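Local coordinates for putative aspartate aminotransferase (Thermus thermophilus, PDB 1IUG), which probably catalyses pyridoxal 5'-phosphate-dependent transamination, with L-aspartate among the likely amino donors, as a class-V aminotransferase, at residues L171-G182 / G194-A202; L256-L264 / L323-R331. All coordinates share one frame; numbering follows the deposited sequence.

Contact 1 (L171-G182 / G194-A202)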
loop_
_atom_site.group_PDB
_atom_site.type_symbol
_atom_site.label_atom_id
_atom_site.label_comp_id
_atom_site.label_asym_id
_atom_site.label_seq_id
_atom_site.Cartn_x
_atom_site.Cartn_y
_atom_site.Cartn_z
ATOM N N LEU A 171 21.541 -1.017 -11.951
ATOM C CA LEU A 171 21.008 0.246 -12.435
ATOM C C LEU A 171 21.987 0.913 -13.397
ATOM O O LEU A 171 22.000 0.590 -14.587
ATOM C CB LEU A 171 20.651 1.173 -11.275
ATOM C CG LEU A 171 19.153 1.455 -11.129
ATOM C CD1 LEU A 171 18.389 0.150 -11.018
ATOM C CD2 LEU A 171 18.906 2.314 -9.907
ATOM N N GLU A 172 22.833 1.803 -12.881
ATOM C CA GLU A 172 23.797 2.515 -13.718
ATOM C C GLU A 172 24.724 1.609 -14.528
ATOM O O GLU A 172 25.073 1.938 -15.661
ATOM C CB GLU A 172 24.603 3.549 -12.907
ATOM C CG GLU A 172 25.245 3.051 -11.610
ATOM C CD GLU A 172 24.373 3.270 -10.374
ATOM O OE1 GLU A 172 24.922 3.617 -9.309
ATOM O OE2 GLU A 172 23.145 3.084 -10.453
ATOM N N ALA A 173 25.078 0.451 -13.976
ATOM C CA ALA A 173 25.954 -0.486 -14.674
ATOM C C ALA A 173 25.296 -1.050 -15.935
ATOM O O ALA A 173 25.984 -1.507 -16.841
ATOM C CB ALA A 173 26.375 -1.610 -13.749
ATOM N N MET A 174 23.965 -1.033 -15.983
ATOM C CA MET A 174 23.235 -1.520 -17.153
ATOM C C MET A 174 22.673 -0.358 -17.972
ATOM O O MET A 174 21.930 -0.569 -18.930
ATOM C CB MET A 174 22.094 -2.463 -16.746
ATOM C CG MET A 174 22.542 -3.761 -16.084
ATOM S SD MET A 174 21.291 -5.086 -16.157
ATOM C CE MET A 174 19.829 -4.220 -15.743
ATOM N N GLY A 175 23.038 0.865 -17.593
ATOM C CA GLY A 175 22.556 2.044 -18.296
ATOM C C GLY A 175 21.162 2.478 -17.865
ATOM O O GLY A 175 20.565 3.366 -18.472
ATOM N N VAL A 176 20.640 1.847 -16.819
ATOM C CA VAL A 176 19.309 2.173 -16.314
ATOM C C VAL A 176 19.386 3.239 -15.225
ATOM O O VAL A 176 20.168 3.120 -14.284
ATOM C CB VAL A 176 18.599 0.908 -15.782
ATOM C CG1 VAL A 176 17.218 1.252 -15.248
ATOM C CG2 VAL A 176 18.491 -0.132 -16.899
ATOM N N ASP A 177 18.581 4.286 -15.366
ATOM C CA ASP A 177 18.576 5.376 -14.394
ATOM C C ASP A 177 17.650 5.145 -13.207
ATOM O O ASP A 177 17.953 5.555 -12.089
ATOM C CB ASP A 177 18.227 6.695 -15.085
ATOM C CG ASP A 177 19.198 7.032 -16.197
ATOM O OD1 ASP A 177 20.364 7.329 -15.880
ATOM O OD2 ASP A 177 18.805 6.973 -17.382
ATOM N N ALA A 178 16.530 4.475 -13.450
ATOM C CA ALA A 178 15.567 4.202 -12.389
ATOM C C ALA A 178 14.835 2.896 -12.646
ATOM O O ALA A 178 14.640 2.492 -13.795
ATOM C CB ALA A 178 14.572 5.356 -12.262
ATOM N N ALA A 179 14.413 2.247 -11.569
ATOM C CA ALA A 179 13.716 0.978 -11.683
ATOM C C ALA A 179 12.648 0.817 -10.607
ATOM O O ALA A 179 12.712 1.443 -9.549
ATOM C CB ALA A 179 14.715 -0.171 -11.612
ATOM N N ALA A 180 11.658 -0.018 -10.899
ATOM C CA ALA A 180 10.581 -0.290 -9.960
ATOM C C ALA A 180 10.435 -1.798 -9.782
ATOM O O ALA A 180 10.665 -2.573 -10.711
ATOM C CB ALA A 180 9.270 0.311 -10.459
ATOM N N SER A 181 10.099 -2.202 -8.565
ATOM C CA SER A 181 9.890 -3.600 -8.244
ATOM C C SER A 181 8.849 -3.684 -7.136
ATOM O O SER A 181 8.385 -2.657 -6.638
ATOM C CB SER A 181 11.194 -4.263 -7.801
ATOM O OG SER A 181 11.019 -5.666 -7.692
ATOM N N GLY A 182 8.476 -4.907 -6.773
ATOM C CA GLY A 182 7.488 -5.122 -5.732
ATOM C C GLY A 182 7.911 -6.231 -4.789
ATOM O O GLY A 182 8.935 -6.884 -4.999
ATOM N N GLY A 194 6.135 -1.620 -2.700
ATOM C CA GLY A 194 6.643 -1.315 -4.025
ATOM C C GLY A 194 7.957 -0.587 -3.795
ATOM O O GLY A 194 8.113 0.091 -2.773
ATOM N N PHE A 195 8.921 -0.755 -4.695
ATOM C CA PHE A 195 10.212 -0.089 -4.536
ATOM C C PHE A 195 10.621 0.721 -5.763
ATOM O O PHE A 195 10.452 0.285 -6.902
ATOM C CB PHE A 195 11.317 -1.108 -4.229
ATOM C CG PHE A 195 10.935 -2.126 -3.202
ATOM C CD1 PHE A 195 10.532 -3.399 -3.590
ATOM C CD2 PHE A 195 10.947 -1.807 -1.849
ATOM C CE1 PHE A 195 10.142 -4.337 -2.646
ATOM C CE2 PHE A 195 10.558 -2.742 -0.896
ATOM C CZ PHE A 195 10.154 -4.007 -1.295
ATOM N N VAL A 196 11.142 1.913 -5.513
ATOM C CA VAL A 196 11.625 2.783 -6.573
ATOM C C VAL A 196 13.109 3.000 -6.308
ATOM O O VAL A 196 13.497 3.572 -5.281
ATOM C CB VAL A 196 10.916 4.158 -6.594
ATOM C CG1 VAL A 196 11.488 5.012 -7.724
ATOM C CG2 VAL A 196 9.422 3.986 -6.789
ATOM N N ALA A 197 13.931 2.448 -7.195
ATOM C CA ALA A 197 15.376 2.582 -7.092
ATOM C C ALA A 197 15.801 3.699 -8.034
ATOM O O ALA A 197 15.442 3.697 -9.210
ATOM C CB ALA A 197 16.061 1.271 -7.464
ATOM N N LEU A 198 16.553 4.656 -7.498
ATOM C CA LEU A 198 17.031 5.800 -8.261
ATOM C C LEU A 198 18.554 5.889 -8.239
ATOM O O LEU A 198 19.168 5.937 -7.171
ATOM C CB LEU A 198 16.447 7.095 -7.682
ATOM C CG LEU A 198 14.921 7.222 -7.625
ATOM C CD1 LEU A 198 14.523 8.296 -6.640
ATOM C CD2 LEU A 198 14.363 7.508 -9.011
ATOM N N SER A 199 19.155 5.920 -9.423
ATOM C CA SER A 199 20.605 6.034 -9.556
ATOM C C SER A 199 21.005 7.475 -9.216
ATOM O O SER A 199 20.145 8.365 -9.137
ATOM C CB SER A 199 21.026 5.716 -10.997
ATOM O OG SER A 199 20.573 6.718 -11.892
ATOM N N PRO A 200 22.311 7.722 -8.988
ATOM C CA PRO A 200 22.774 9.079 -8.662
ATOM C C PRO A 200 22.348 10.067 -9.748
ATOM O O PRO A 200 21.922 11.184 -9.460
ATOM C CB PRO A 200 24.294 8.910 -8.616
ATOM C CG PRO A 200 24.446 7.508 -8.088
ATOM C CD PRO A 200 23.420 6.753 -8.900
ATOM N N ARG A 201 22.414 9.602 -10.991
ATOM C CA ARG A 201 22.039 10.362 -12.179
ATOM C C ARG A 201 20.580 10.826 -12.030
ATOM O O ARG A 201 20.274 12.015 -12.153
ATOM C CB ARG A 201 22.188 9.429 -13.390
ATOM C CG ARG A 201 22.688 10.013 -14.713
ATOM C CD ARG A 201 21.801 11.088 -15.288
ATOM N NE ARG A 201 22.051 11.274 -16.720
ATOM C CZ ARG A 201 21.432 10.603 -17.690
ATOM N NH1 ARG A 201 20.519 9.688 -17.400
ATOM N NH2 ARG A 201 21.696 10.875 -18.958
ATOM N N ALA A 202 19.696 9.881 -11.712
ATOM C CA ALA A 202 18.269 10.155 -11.548
ATOM C C ALA A 202 17.944 11.065 -10.362
ATOM O O ALA A 202 17.007 11.860 -10.424
ATOM C CB ALA A 202 17.494 8.845 -11.437
HETATM O O HOH W 1 22.387 5.911 -14.631
#

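Contact 2 (L256-L264 / L323-R331)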
loop_
_atom_site.group_PDB
_atom_site.type_symbol
_atom_site.label_atom_id
_atom_site.label_comp_id
_atom_site.label_asym_id
_atom_site.label_seq_id
_atom_site.Cartn_x
_atom_site.Cartn_y
_atom_site.Cartn_z
ATOM N N LEU A 256 19.805 -21.308 -9.137
ATOM C CA LEU A 256 18.724 -22.227 -8.793
ATOM C C LEU A 256 17.446 -21.830 -9.530
ATOM O O LEU A 256 16.793 -22.668 -10.149
ATOM C CB LEU A 256 18.460 -22.221 -7.285
ATOM C CG LEU A 256 17.274 -23.086 -6.833
ATOM C CD1 LEU A 256 17.590 -24.559 -7.073
ATOM C CD2 LEU A 256 16.969 -22.837 -5.360
ATOM N N LYS A 257 17.102 -20.546 -9.479
ATOM C CA LYS A 257 15.900 -20.072 -10.141
ATOM C C LYS A 257 15.939 -20.289 -11.659
ATOM O O LYS A 257 14.929 -20.671 -12.262
ATOM C CB LYS A 257 15.602 -18.621 -9.739
ATOM C CG LYS A 257 15.048 -18.538 -8.303
ATOM C CD LYS A 257 13.747 -19.355 -8.234
ATOM C CE LYS A 257 13.074 -19.400 -6.879
ATOM N NZ LYS A 257 13.785 -18.643 -5.820
ATOM N N ALA A 258 17.123 -20.137 -12.251
ATOM C CA ALA A 258 17.299 -20.348 -13.687
ATOM C C ALA A 258 17.144 -21.831 -14.016
ATOM O O ALA A 258 16.535 -22.195 -15.027
ATOM C CB ALA A 258 18.669 -19.852 -14.138
ATOM N N TRP A 259 17.688 -22.682 -13.149
ATOM C CA TRP A 259 17.604 -24.127 -13.332
ATOM C C TRP A 259 16.163 -24.625 -13.179
ATOM O O TRP A 259 15.703 -25.458 -13.959
ATOM C CB TRP A 259 18.529 -24.840 -12.338
ATOM C CG TRP A 259 18.426 -26.333 -12.396
ATOM C CD1 TRP A 259 19.110 -27.169 -13.229
ATOM C CD2 TRP A 259 17.556 -27.167 -11.614
ATOM N NE1 TRP A 259 18.717 -28.470 -13.021
ATOM C CE2 TRP A 259 17.763 -28.498 -12.037
ATOM C CE3 TRP A 259 16.617 -26.915 -10.603
ATOM C CZ2 TRP A 259 17.066 -29.578 -11.484
ATOM C CZ3 TRP A 259 15.923 -27.987 -10.054
ATOM C CH2 TRP A 259 16.152 -29.304 -10.497
ATOM N N GLN A 260 15.456 -24.097 -12.182
ATOM C CA GLN A 260 14.067 -24.473 -11.913
ATOM C C GLN A 260 13.121 -24.134 -13.062
ATOM O O GLN A 260 12.226 -24.915 -13.384
ATOM C CB GLN A 260 13.564 -23.803 -10.625
ATOM C CG GLN A 260 14.140 -24.397 -9.343
ATOM C CD GLN A 260 13.718 -23.637 -8.092
ATOM O OE1 GLN A 260 13.645 -22.411 -8.096
ATOM N NE2 GLN A 260 13.456 -24.367 -7.011
ATOM N N ASN A 261 13.314 -22.964 -13.668
ATOM C CA ASN A 261 12.470 -22.530 -14.770
ATOM C C ASN A 261 12.772 -23.333 -16.032
ATOM O O ASN A 261 11.858 -23.697 -16.776
ATOM C CB ASN A 261 12.658 -21.037 -15.039
ATOM C CG ASN A 261 11.486 -20.433 -15.781
ATOM O OD1 ASN A 261 10.344 -20.521 -15.330
ATOM N ND2 ASN A 261 11.758 -19.817 -16.925
ATOM N N ALA A 262 14.057 -23.610 -16.258
ATOM C CA ALA A 262 14.492 -24.385 -17.416
ATOM C C ALA A 262 13.942 -25.805 -17.295
ATOM O O ALA A 262 13.681 -26.474 -18.298
ATOM C CB ALA A 262 16.008 -24.410 -17.492
ATOM N N LEU A 263 13.765 -26.249 -16.053
ATOM C CA LEU A 263 13.224 -27.573 -15.764
ATOM C C LEU A 263 11.783 -27.651 -16.271
ATOM O O LEU A 263 11.374 -28.666 -16.837
ATOM C CB LEU A 263 13.268 -27.836 -14.255
ATOM C CG LEU A 263 12.773 -29.195 -13.758
ATOM C CD1 LEU A 263 13.695 -30.302 -14.261
ATOM C CD2 LEU A 263 12.718 -29.194 -12.240
ATOM N N LEU A 264 11.028 -26.568 -16.084
ATOM C CA LEU A 264 9.634 -26.505 -16.526
ATOM C C LEU A 264 9.523 -26.486 -18.050
ATOM O O LEU A 264 8.654 -27.149 -18.619
ATOM C CB LEU A 264 8.934 -25.281 -15.936
ATOM C CG LEU A 264 8.813 -25.232 -14.411
ATOM C CD1 LEU A 264 8.142 -23.934 -13.994
ATOM C CD2 LEU A 264 8.035 -26.434 -13.907
ATOM N N LEU A 323 3.375 -21.228 -15.767
ATOM C CA LEU A 323 3.913 -21.917 -14.637
ATOM C C LEU A 323 5.083 -21.173 -14.068
ATOM O O LEU A 323 5.902 -20.622 -14.798
ATOM C CB LEU A 323 4.331 -23.335 -15.025
ATOM C CG LEU A 323 3.220 -24.303 -15.454
ATOM C CD1 LEU A 323 3.816 -25.633 -15.892
ATOM C CD2 LEU A 323 2.211 -24.511 -14.336
ATOM N N SER A 324 5.182 -21.130 -12.741
ATOM C CA SER A 324 6.301 -20.444 -12.100
ATOM C C SER A 324 6.757 -21.013 -10.757
ATOM O O SER A 324 5.955 -21.220 -9.840
ATOM C CB SER A 324 5.976 -18.961 -11.931
ATOM O OG SER A 324 7.071 -18.260 -11.366
ATOM N N LEU A 325 8.064 -21.233 -10.650
ATOM C CA LEU A 325 8.684 -21.743 -9.433
ATOM C C LEU A 325 9.459 -20.612 -8.765
ATOM O O LEU A 325 10.406 -20.850 -8.016
ATOM C CB LEU A 325 9.622 -22.906 -9.758
ATOM C CG LEU A 325 8.932 -24.244 -10.022
ATOM C CD1 LEU A 325 9.893 -25.248 -10.639
ATOM C CD2 LEU A 325 8.365 -24.762 -8.712
ATOM N N MET A 326 9.034 -19.381 -9.040
ATOM C CA MET A 326 9.665 -18.179 -8.497
ATOM C C MET A 326 9.558 -18.103 -6.971
ATOM O O MET A 326 10.357 -17.423 -6.323
ATOM C CB MET A 326 9.048 -16.938 -9.171
ATOM C CG MET A 326 9.564 -15.588 -8.696
ATOM S SD MET A 326 9.200 -14.253 -9.875
ATOM C CE MET A 326 7.435 -14.435 -10.076
ATOM N N GLY A 327 8.603 -18.839 -6.406
ATOM C CA GLY A 327 8.410 -18.863 -4.966
ATOM C C GLY A 327 9.492 -19.608 -4.200
ATOM O O GLY A 327 10.447 -20.101 -4.790
ATOM N N ALA A 328 9.330 -19.712 -2.882
ATOM C CA ALA A 328 10.313 -20.388 -2.040
ATOM C C ALA A 328 10.268 -21.913 -2.159
ATOM O O ALA A 328 9.703 -22.602 -1.308
ATOM C CB ALA A 328 10.146 -19.953 -0.585
ATOM N N TYR A 329 10.864 -22.421 -3.235
ATOM C CA TYR A 329 10.925 -23.854 -3.513
ATOM C C TYR A 329 12.373 -24.252 -3.675
ATOM O O TYR A 329 13.171 -23.490 -4.230
ATOM C CB TYR A 329 10.213 -24.189 -4.825
ATOM C CG TYR A 329 8.723 -24.001 -4.802
ATOM C CD1 TYR A 329 8.119 -22.956 -5.506
ATOM C CD2 TYR A 329 7.909 -24.883 -4.098
ATOM C CE1 TYR A 329 6.735 -22.800 -5.510
ATOM C CE2 TYR A 329 6.530 -24.735 -4.093
ATOM C CZ TYR A 329 5.948 -23.695 -4.800
ATOM O OH TYR A 329 4.582 -23.570 -4.787
ATOM N N ASP A 330 12.716 -25.450 -3.210
ATOM C CA ASP A 330 14.085 -25.913 -3.361
ATOM C C ASP A 330 14.224 -26.819 -4.579
ATOM O O ASP A 330 13.285 -26.977 -5.362
ATOM C CB ASP A 330 14.616 -26.578 -2.073
ATOM C CG ASP A 330 13.998 -27.950 -1.783
ATOM O OD1 ASP A 330 14.425 -28.563 -0.784
ATOM O OD2 ASP A 330 13.114 -28.429 -2.526
ATOM N N ARG A 331 15.419 -27.371 -4.734
ATOM C CA ARG A 331 15.797 -28.275 -5.818
ATOM C C ARG A 331 14.792 -29.436 -5.976
ATOM O O ARG A 331 14.279 -29.690 -7.067
ATOM C CB ARG A 331 17.191 -28.827 -5.466
ATOM C CG ARG A 331 18.152 -29.194 -6.591
ATOM C CD ARG A 331 17.630 -30.275 -7.505
ATOM N NE ARG A 331 18.704 -30.985 -8.206
ATOM C CZ ARG A 331 19.589 -30.423 -9.029
ATOM N NH1 ARG A 331 19.566 -29.115 -9.271
ATOM N NH2 ARG A 331 20.471 -31.188 -9.660
HETATM O O HOH W 2 13.201 -15.690 -5.955
HETATM O O HOH W 3 13.967 -20.427 -3.393
HETATM O O HOH W 4 10.033 -20.602 -12.592
#

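Contact 1 (L171-G182 / G194-A202)
Strands 178-182 and 194-198 run antiparallel, their axes at 160° and 4.5 Å apart at closest. Ala179 pairs with Ala197 and Ser181 with Phe195 as hydrogen-bonded pairs; Ala197 N to Ala179 O is 2.8 Å. Ala178-Leu198, Ala180-Val196 and Gly182-Gly194 alternate with them as non-hydrogen-bonded pairs. The methyl groups of Ala178 and Ala180 share one face with Leu198 and Val196, where helix 60-71 packs. On the other face, CE1 of Phe195 comes within 3.6 Å of Gly182 C, with Gly182 O in the ring plane at its edge, while Leu171 lays CD2 against Ala197 CB; helix 30-47 covers this side.

Where the strands end, Ser199 takes over. Asp177 O accepts twice from it: Ser199 N arrives nearly end-on to the carbonyl, and Ser199 OG, 2.9 Å away, lies on an in-plane lone pair. With OG tucked between the backbone N and the carbonyl carbon (chi1 68°), the same hydroxyl also N-caps helix 200-204, accepting from Ala202 N. Beyond it, Asp177 OD1 forms a salt bridge of 2.8 Å to Arg201 NH1, with carboxylate and guanidinium planes 30° apart. OD1 also takes a water proton, OD2 is held by Val156 N, and NH1 has a second acceptor in Gly154 O. Glu172, bonded to Glu50 N and Thr49 OG1, rests OE1 against Pro200 CD at 3.5 Å.

This is the beta hairpin of the seven-stranded mixed sheet in the fold-type I PLP enzymes; its connection carries Lys185, seen as the pyridoxal-phosphate adduct.

Contact 2 (L256-L264 / L323-R331)
Leu323 and Leu325 meet Leu264 of helix 250-270: Leu323 CB lies 4.0 Å from Leu264 CD1, and Leu325 pushes CD1 between Leu264 and the CB of Gln260. The main chain of Leu325 is tied to the helix through a water that accepts from Leu325 N and donates to Asn261 OD1. Next, the carbonyls of Leu325, Met326 and Gly327 gather round Lys257, whose CE approaches Leu325 O to 3.2 Å; its NZ donates to two waters, one of which donates onward to Tyr329 O.

At Tyr329 the helix makes a direct polar bond. Gln260, extended beyond CG (chi2 175°), carries NE2 to Tyr329 O at 2.9 Å; the acceptor lies near the amide plane, although the donor sits well above the carbonyl plane. A weaker bond runs from the same nitrogen to Asp330 O. Asp330 itself N-caps helix 331-348 through Glu333 N.

Arg331 closes the segment by laying its guanidinium flat over one face of Trp259, planes 15° apart, with NH1 3.4 Å from CE2 and CD 3.5 Å from CH2. A serine in place of Trp259 would probably cost the guanidinium its cation-pi surface and set the arginine end free to turn.

The chemistry thus shifts from leucine packing near Arg322, the predicted substrate-binding residue, through carbonyls held by an amide directly and by a probably charged amine through water, to an aromatic-cation stack at an exposed end.

Both contacts are largely buried, yet they illustrate different ways of joining a chain. Contact 1 unites neighbouring strands of the seven-stranded sheet, only 12 residues apart in sequence, so regular main-chain bonds dominate and its charged pair appears only past the strand ends. Contact 2 brings together pieces 59 residues apart, a helix and an irregular segment between strand 320-323 and helix 331-348; with no strand pairing available, side chains and waters supply the polar links, and its cation-pi stack reaches the surface. They share no element: their centres lie 26 Å apart on opposite sides of the chain's centre. In both, a side-chain N-cap starts the helix ending the second segment.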